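Local coordinates for protein beta-xylanase (Caldicellulosiruptor kristjanssonii, PDB 7NWN) that probably binds plant cell-wall polysaccharide through a calcium-containing family 9 carbohydrate-binding module belonging to a modular xylanase, at residues A[96-101]-A[160-165]. Residues are numbered along the deposited sequence; the frame is centred on the assembly and turned at random.
With CA (calcium ion), chain S.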
loop_
_atom_site.group_PDB
_atom_site.type_symbol
_atom_site.label_atom_id
_atom_site.label_comp_id
_atom_site.label_asym_id
_atom_site.label_seq_id
_atom_site.Cartn_x
_atom_site.Cartn_y
_atom_site.Cartn_z
ATOM N N ILE A 96 1.077 0.805 4.587
ATOM C CA ILE A 96 1.815 -0.010 3.630
ATOM C C ILE A 96 3.094 -0.425 4.353
ATOM O O ILE A 96 3.761 0.419 4.917
ATOM C CB ILE A 96 2.106 0.780 2.321
ATOM C CG1 ILE A 96 0.776 1.108 1.610
ATOM C CG2 ILE A 96 3.012 -0.018 1.357
ATOM C CD1 ILE A 96 0.908 2.321 0.703
ATOM N N PHE A 97 3.383 -1.720 4.318
ATOM C CA PHE A 97 4.566 -2.302 4.928
ATOM C C PHE A 97 5.389 -2.956 3.817
ATOM O O PHE A 97 4.802 -3.614 2.960
ATOM C CB PHE A 97 4.106 -3.409 5.882
ATOM C CG PHE A 97 3.092 -3.033 6.956
ATOM C CD1 PHE A 97 1.746 -2.862 6.645
ATOM C CD2 PHE A 97 3.492 -2.898 8.285
ATOM C CE1 PHE A 97 0.811 -2.601 7.641
ATOM C CE2 PHE A 97 2.564 -2.643 9.298
ATOM C CZ PHE A 97 1.226 -2.495 8.968
ATOM N N LEU A 98 6.722 -2.791 3.861
ATOM C CA LEU A 98 7.599 -3.422 2.880
ATOM C C LEU A 98 8.861 -3.982 3.564
ATOM O O LEU A 98 9.506 -3.288 4.360
ATOM C CB LEU A 98 7.989 -2.385 1.821
ATOM C CG LEU A 98 8.576 -2.953 0.519
ATOM C CD1 LEU A 98 7.538 -3.749 -0.265
ATOM C CD2 LEU A 98 9.165 -1.813 -0.325
ATOM N N ASP A 99 9.184 -5.244 3.244
ATOM C CA ASP A 99 10.457 -5.865 3.618
ATOM C C ASP A 99 11.214 -6.027 2.297
ATOM O O ASP A 99 10.975 -6.999 1.573
ATOM C CB ASP A 99 10.184 -7.205 4.313
ATOM C CG ASP A 99 11.382 -8.156 4.571
ATOM O OD1 ASP A 99 12.569 -7.741 4.444
ATOM O OD2 ASP A 99 11.089 -9.335 4.854
ATOM N N GLU A 100 12.011 -5.000 1.980
ATOM C CA GLU A 100 12.557 -4.811 0.639
ATOM C C GLU A 100 13.594 -5.894 0.332
ATOM O O GLU A 100 13.618 -6.403 -0.781
ATOM C CB GLU A 100 13.185 -3.420 0.513
ATOM C CG GLU A 100 13.461 -3.013 -0.920
ATOM C CD GLU A 100 14.060 -1.629 -1.100
ATOM O OE1 GLU A 100 14.205 -0.890 -0.114
ATOM O OE2 GLU A 100 14.359 -1.285 -2.235
ATOM N N ASN A 101 14.427 -6.265 1.319
ATOM C CA ASN A 101 15.430 -7.306 1.079
ATOM C C ASN A 101 14.839 -8.702 1.246
ATOM O O ASN A 101 15.520 -9.665 0.967
ATOM C CB ASN A 101 16.675 -7.166 1.964
ATOM C CG ASN A 101 17.376 -5.827 1.821
ATOM O OD1 ASN A 101 17.311 -5.156 0.786
ATOM N ND2 ASN A 101 18.032 -5.391 2.880
ATOM N N THR A 160 12.296 -10.608 -8.504
ATOM C CA THR A 160 12.433 -10.039 -7.168
ATOM C C THR A 160 11.242 -10.401 -6.283
ATOM O O THR A 160 10.087 -10.379 -6.737
ATOM C CB THR A 160 12.585 -8.520 -7.178
ATOM O OG1 THR A 160 13.772 -8.292 -7.926
ATOM C CG2 THR A 160 12.735 -7.903 -5.793
ATOM N N ILE A 161 11.539 -10.795 -5.027
ATOM C CA ILE A 161 10.482 -11.031 -4.048
ATOM C C ILE A 161 10.705 -10.065 -2.900
ATOM O O ILE A 161 11.845 -9.924 -2.434
ATOM C CB ILE A 161 10.365 -12.492 -3.569
ATOM C CG1 ILE A 161 10.071 -13.431 -4.737
ATOM C CG2 ILE A 161 9.301 -12.649 -2.486
ATOM C CD1 ILE A 161 10.158 -14.895 -4.384
ATOM N N MET A 162 9.604 -9.400 -2.485
ATOM C CA MET A 162 9.635 -8.583 -1.276
ATOM C C MET A 162 8.527 -9.033 -0.316
ATOM O O MET A 162 7.546 -9.649 -0.727
ATOM C CB MET A 162 9.512 -7.091 -1.595
ATOM C CG MET A 162 10.694 -6.591 -2.398
ATOM S SD MET A 162 10.592 -4.856 -2.950
ATOM C CE MET A 162 9.296 -4.976 -4.166
ATOM N N GLY A 163 8.736 -8.776 0.982
ATOM C CA GLY A 163 7.619 -8.890 1.901
ATOM C C GLY A 163 6.762 -7.618 1.804
ATOM O O GLY A 163 7.293 -6.514 1.643
ATOM N N PHE A 164 5.448 -7.796 1.927
ATOM C CA PHE A 164 4.527 -6.679 1.802
ATOM C C PHE A 164 3.337 -6.938 2.721
ATOM O O PHE A 164 2.840 -8.060 2.765
ATOM C CB PHE A 164 4.093 -6.598 0.328
ATOM C CG PHE A 164 3.021 -5.588 0.025
ATOM C CD1 PHE A 164 3.359 -4.253 -0.158
ATOM C CD2 PHE A 164 1.697 -5.971 -0.040
ATOM C CE1 PHE A 164 2.362 -3.322 -0.398
ATOM C CE2 PHE A 164 0.702 -5.018 -0.246
ATOM C CZ PHE A 164 1.048 -3.715 -0.454
ATOM N N GLU A 165 2.789 -5.867 3.311
ATOM C CA GLU A 165 1.469 -5.909 3.936
ATOM C C GLU A 165 0.715 -4.609 3.583
ATOM O O GLU A 165 1.344 -3.591 3.316
ATOM C CB GLU A 165 1.609 -6.145 5.462
ATOM C CG GLU A 165 0.314 -6.076 6.299
ATOM C CD GLU A 165 -0.806 -7.058 5.975
ATOM O OE1 GLU A 165 -1.058 -7.369 4.768
ATOM O OE2 GLU A 165 -1.466 -7.534 6.932
HETATM CA CA CA S . 13.927 -6.506 5.573
HETATM O O HOH W 1 14.297 -8.487 -2.248
HETATM O O HOH W 2 13.017 -7.874 7.469
#
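F97 and E165 face each other as an antiparallel hydrogen-bonded pair: F97 N donates to E165 O (2.9 Å), and E165 N returns a bond to F97 O. Two residues on, D99 and G163 repeat the pattern, with D99 N to G163 O at 2.8 Å and nearly straight (171° at the hydrogen), while G163 N donates back to D99 O along a more bent path (146°). Between them, L98 and F164 form the non-hydrogen-bonded pair, where CA-H...O contacts bring F164 CA to F97 O and L98 CA to G163 O, each at 3.3 Å.

On the face carrying F97, E165 has CG anti to its backbone N, which lays CB and CG along the ring, CB 3.5 Å from F97 CD1. The bend at chi2 (60°) then leads the carboxylate away, where OE2 accepts from D185 N and N182 ND2. On the other face, F164 meets L98 CD1 at its ring edge and I96 CG2 obliquely (CE1 to CG2, 3.8 Å).

Strands 93-99 and 161-171 are thus neighbours in one sheet of the beta-sandwich; I96 touches V72 and L98 touches L70 on the opposing sheet. Beyond D99-G163 direct backbone bonding ends, and a water donates to both E100 O (2.6 Å) and I161 O. The M162 and E100 side chains run along each other, while the E100 carboxylate pairs with R132 and accepts from S153 N.

D99 OD1 binds calcium at 2.1 Å, in a site shared with D103, D111, D112 and a water; R104 N holds the other carboxylate oxygen.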